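Long-range contact in DspB (Aggregatibacter actinomycetemcomitans, PDB 1YHT), which probably hydrolyses the beta-linked N-acetylglucosamine polymer that holds biofilms together, as a family 20 glycoside hydrolase: residues H65-Q69 with L127-R132. Residues are numbered along the deposited sequence; the frame is centred on the assembly and turned at random.
Sequences HLLNQ and LVQKDR
Leu67 and Leu127 meet at about a right angle, CB against CB at 3.9 Å, with Leu127 CD1 reaching both CB and CD1 of its partner. Leu67 turns its other methyl, CD2, to Val128 CG2 at 3.7 Å; the fork of a leucine thus lets one methyl meet Leu127 while the other meets the next residue of helix 122-132. Tyr60 touches both leucines, while Leu163 of helix 154-171 also packs on Leu67 and Phe159 on Val128. Gln69 borders this buried corner, its OE1 lying 4.0 Å from Leu127 CD2 in van der Waals contact, but its amide is committed elsewhere, OE1 to Asn84 and NE2 to the carbonyls of Tyr60 and Ile62.

Polar groups close the outer side. Asn68 ends a type I turn begun at His65 and, with Gln69, faces Ser64 in a G1 bulge; its positive phi of 52° is one that asparagine tolerates well. With CG anti to the backbone N (chi1 -166°), it sends ND2 to OD1 of the short Asp131, a ready acceptor at 3.1 Å. The hydrogen leaves nearly in the amide plane, yet arrives from above the carboxylate, 50° out of its plane. One helical turn beyond Val128, Arg132 is long enough, with its chain extended, for the guanidinium edge to give a weak hydrogen bond from NH2 to Leu66 O at 3.3 Å. A water donates to both Leu67 O and Leu127 O, joining the two backbones.

The contact thus fixes the loop after strand 49-53 against a helix following strand 110-117, on the periphery of the TIM barrel. Its chemistry implies a division of labour: apolar burial probably supplies most of the adhesion, whereas the amide-carboxylate bond, the weak arginine bond and the water probably serve more to orient the turn.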
loop_
_atom_site.group_PDB
_atom_site.type_symbol
_atom_site.label_atom_id
_atom_site.label_comp_id
_atom_site.label_asym_id
_atom_site.label_seq_id
_atom_site.Cartn_x
_atom_site.Cartn_y
_atom_site.Cartn_z
ATOM N N HIS A 65 -1.055 -12.511 -16.519
ATOM C CA HIS A 65 -1.607 -13.715 -17.172
ATOM C C HIS A 65 -2.945 -14.143 -16.533
ATOM O O HIS A 65 -3.919 -14.389 -17.210
ATOM C CB HIS A 65 -0.622 -14.894 -17.054
ATOM C CG HIS A 65 0.457 -14.923 -18.095
ATOM N ND1 HIS A 65 1.433 -13.957 -18.192
ATOM C CD2 HIS A 65 0.750 -15.861 -19.032
ATOM C CE1 HIS A 65 2.253 -14.274 -19.187
ATOM N NE2 HIS A 65 1.843 -15.418 -19.732
ATOM N N LEU A 66 -2.976 -14.208 -15.199
ATOM C CA LEU A 66 -4.172 -14.708 -14.487
ATOM C C LEU A 66 -5.415 -13.861 -14.728
ATOM O O LEU A 66 -6.542 -14.390 -14.861
ATOM C CB LEU A 66 -3.875 -14.808 -12.971
ATOM C CG LEU A 66 -3.364 -16.131 -12.386
ATOM C CD1 LEU A 66 -2.215 -16.641 -13.083
ATOM C CD2 LEU A 66 -2.984 -15.945 -10.936
ATOM N N LEU A 67 -5.240 -12.542 -14.753
ATOM C CA LEU A 67 -6.352 -11.624 -15.029
ATOM C C LEU A 67 -6.481 -11.262 -16.510
ATOM O O LEU A 67 -7.346 -10.498 -16.880
ATOM C CB LEU A 67 -6.245 -10.379 -14.176
ATOM C CG LEU A 67 -6.047 -10.651 -12.682
ATOM C CD1 LEU A 67 -5.730 -9.383 -11.984
ATOM C CD2 LEU A 67 -7.246 -11.313 -12.034
ATOM N N ASN A 68 -5.622 -11.853 -17.329
ATOM C CA ASN A 68 -5.584 -11.684 -18.768
ATOM C C ASN A 68 -5.551 -10.197 -19.219
ATOM O O ASN A 68 -6.428 -9.733 -19.925
ATOM C CB ASN A 68 -6.716 -12.474 -19.479
ATOM C CG ASN A 68 -6.486 -12.578 -20.964
ATOM O OD1 ASN A 68 -5.373 -12.365 -21.435
ATOM N ND2 ASN A 68 -7.533 -12.910 -21.723
ATOM N N GLN A 69 -4.553 -9.474 -18.720
ATOM C CA GLN A 69 -4.273 -8.096 -19.048
ATOM C C GLN A 69 -2.892 -8.133 -19.612
ATOM O O GLN A 69 -1.892 -8.161 -18.864
ATOM C CB GLN A 69 -4.328 -7.204 -17.790
ATOM C CG GLN A 69 -3.901 -5.771 -18.086
ATOM C CD GLN A 69 -4.373 -4.794 -17.047
ATOM O OE1 GLN A 69 -5.434 -4.181 -17.217
ATOM N NE2 GLN A 69 -3.572 -4.624 -15.961
ATOM N N LEU A 127 -11.590 -7.203 -14.012
ATOM C CA LEU A 127 -10.817 -8.079 -14.933
ATOM C C LEU A 127 -11.248 -9.553 -14.907
ATOM O O LEU A 127 -11.279 -10.221 -15.960
ATOM C CB LEU A 127 -9.316 -7.963 -14.628
ATOM C CG LEU A 127 -8.677 -6.613 -14.956
ATOM C CD1 LEU A 127 -7.318 -6.490 -14.293
ATOM C CD2 LEU A 127 -8.608 -6.435 -16.464
ATOM N N VAL A 128 -11.505 -10.061 -13.698
ATOM C CA VAL A 128 -12.040 -11.412 -13.506
ATOM C C VAL A 128 -13.406 -11.582 -14.210
ATOM O O VAL A 128 -13.648 -12.541 -14.948
ATOM C CB VAL A 128 -12.217 -11.752 -12.031
ATOM C CG1 VAL A 128 -13.060 -13.065 -11.875
ATOM C CG2 VAL A 128 -10.818 -11.943 -11.367
ATOM N N GLN A 129 -14.300 -10.632 -13.975
ATOM C CA GLN A 129 -15.575 -10.647 -14.665
ATOM C C GLN A 129 -15.441 -10.745 -16.182
ATOM O O GLN A 129 -16.139 -11.521 -16.829
ATOM C CB GLN A 129 -16.361 -9.376 -14.307
ATOM C CG GLN A 129 -17.711 -9.288 -15.072
ATOM C CD GLN A 129 -18.592 -8.146 -14.574
ATOM O OE1 GLN A 129 -18.851 -8.035 -13.371
ATOM N NE2 GLN A 129 -18.974 -7.242 -15.494
ATOM N N LYS A 130 -14.579 -9.933 -16.761
ATOM C CA LYS A 130 -14.400 -9.913 -18.232
ATOM C C LYS A 130 -13.833 -11.269 -18.715
ATOM O O LYS A 130 -14.323 -11.879 -19.660
ATOM C CB LYS A 130 -13.457 -8.763 -18.605
ATOM C CG LYS A 130 -13.030 -8.675 -20.092
ATOM C CD LYS A 130 -14.205 -8.325 -20.982
ATOM C CE LYS A 130 -13.808 -8.122 -22.466
ATOM N NZ LYS A 130 -13.166 -9.348 -23.068
ATOM N N ASP A 131 -12.789 -11.743 -18.041
ATOM C CA ASP A 131 -12.123 -12.929 -18.502
ATOM C C ASP A 131 -12.811 -14.246 -18.138
ATOM O O ASP A 131 -12.869 -15.168 -18.949
ATOM C CB ASP A 131 -10.701 -12.953 -18.008
ATOM C CG ASP A 131 -9.877 -13.977 -18.746
ATOM O OD1 ASP A 131 -9.841 -13.908 -19.989
ATOM O OD2 ASP A 131 -9.273 -14.809 -18.074
ATOM N N ARG A 132 -13.273 -14.362 -16.910
ATOM C CA ARG A 132 -13.859 -15.600 -16.420
ATOM C C ARG A 132 -15.384 -15.539 -16.349
ATOM O O ARG A 132 -16.012 -16.581 -16.243
ATOM C CB ARG A 132 -13.297 -15.951 -15.039
ATOM C CG ARG A 132 -11.764 -15.954 -15.065
ATOM C CD ARG A 132 -11.182 -16.434 -13.793
ATOM N NE ARG A 132 -9.717 -16.439 -13.894
ATOM C CZ ARG A 132 -8.931 -17.124 -13.078
ATOM N NH1 ARG A 132 -9.477 -17.890 -12.142
ATOM N NH2 ARG A 132 -7.607 -17.049 -13.212
HETATM O O HOH W 1 -9.570 -9.487 -18.010
#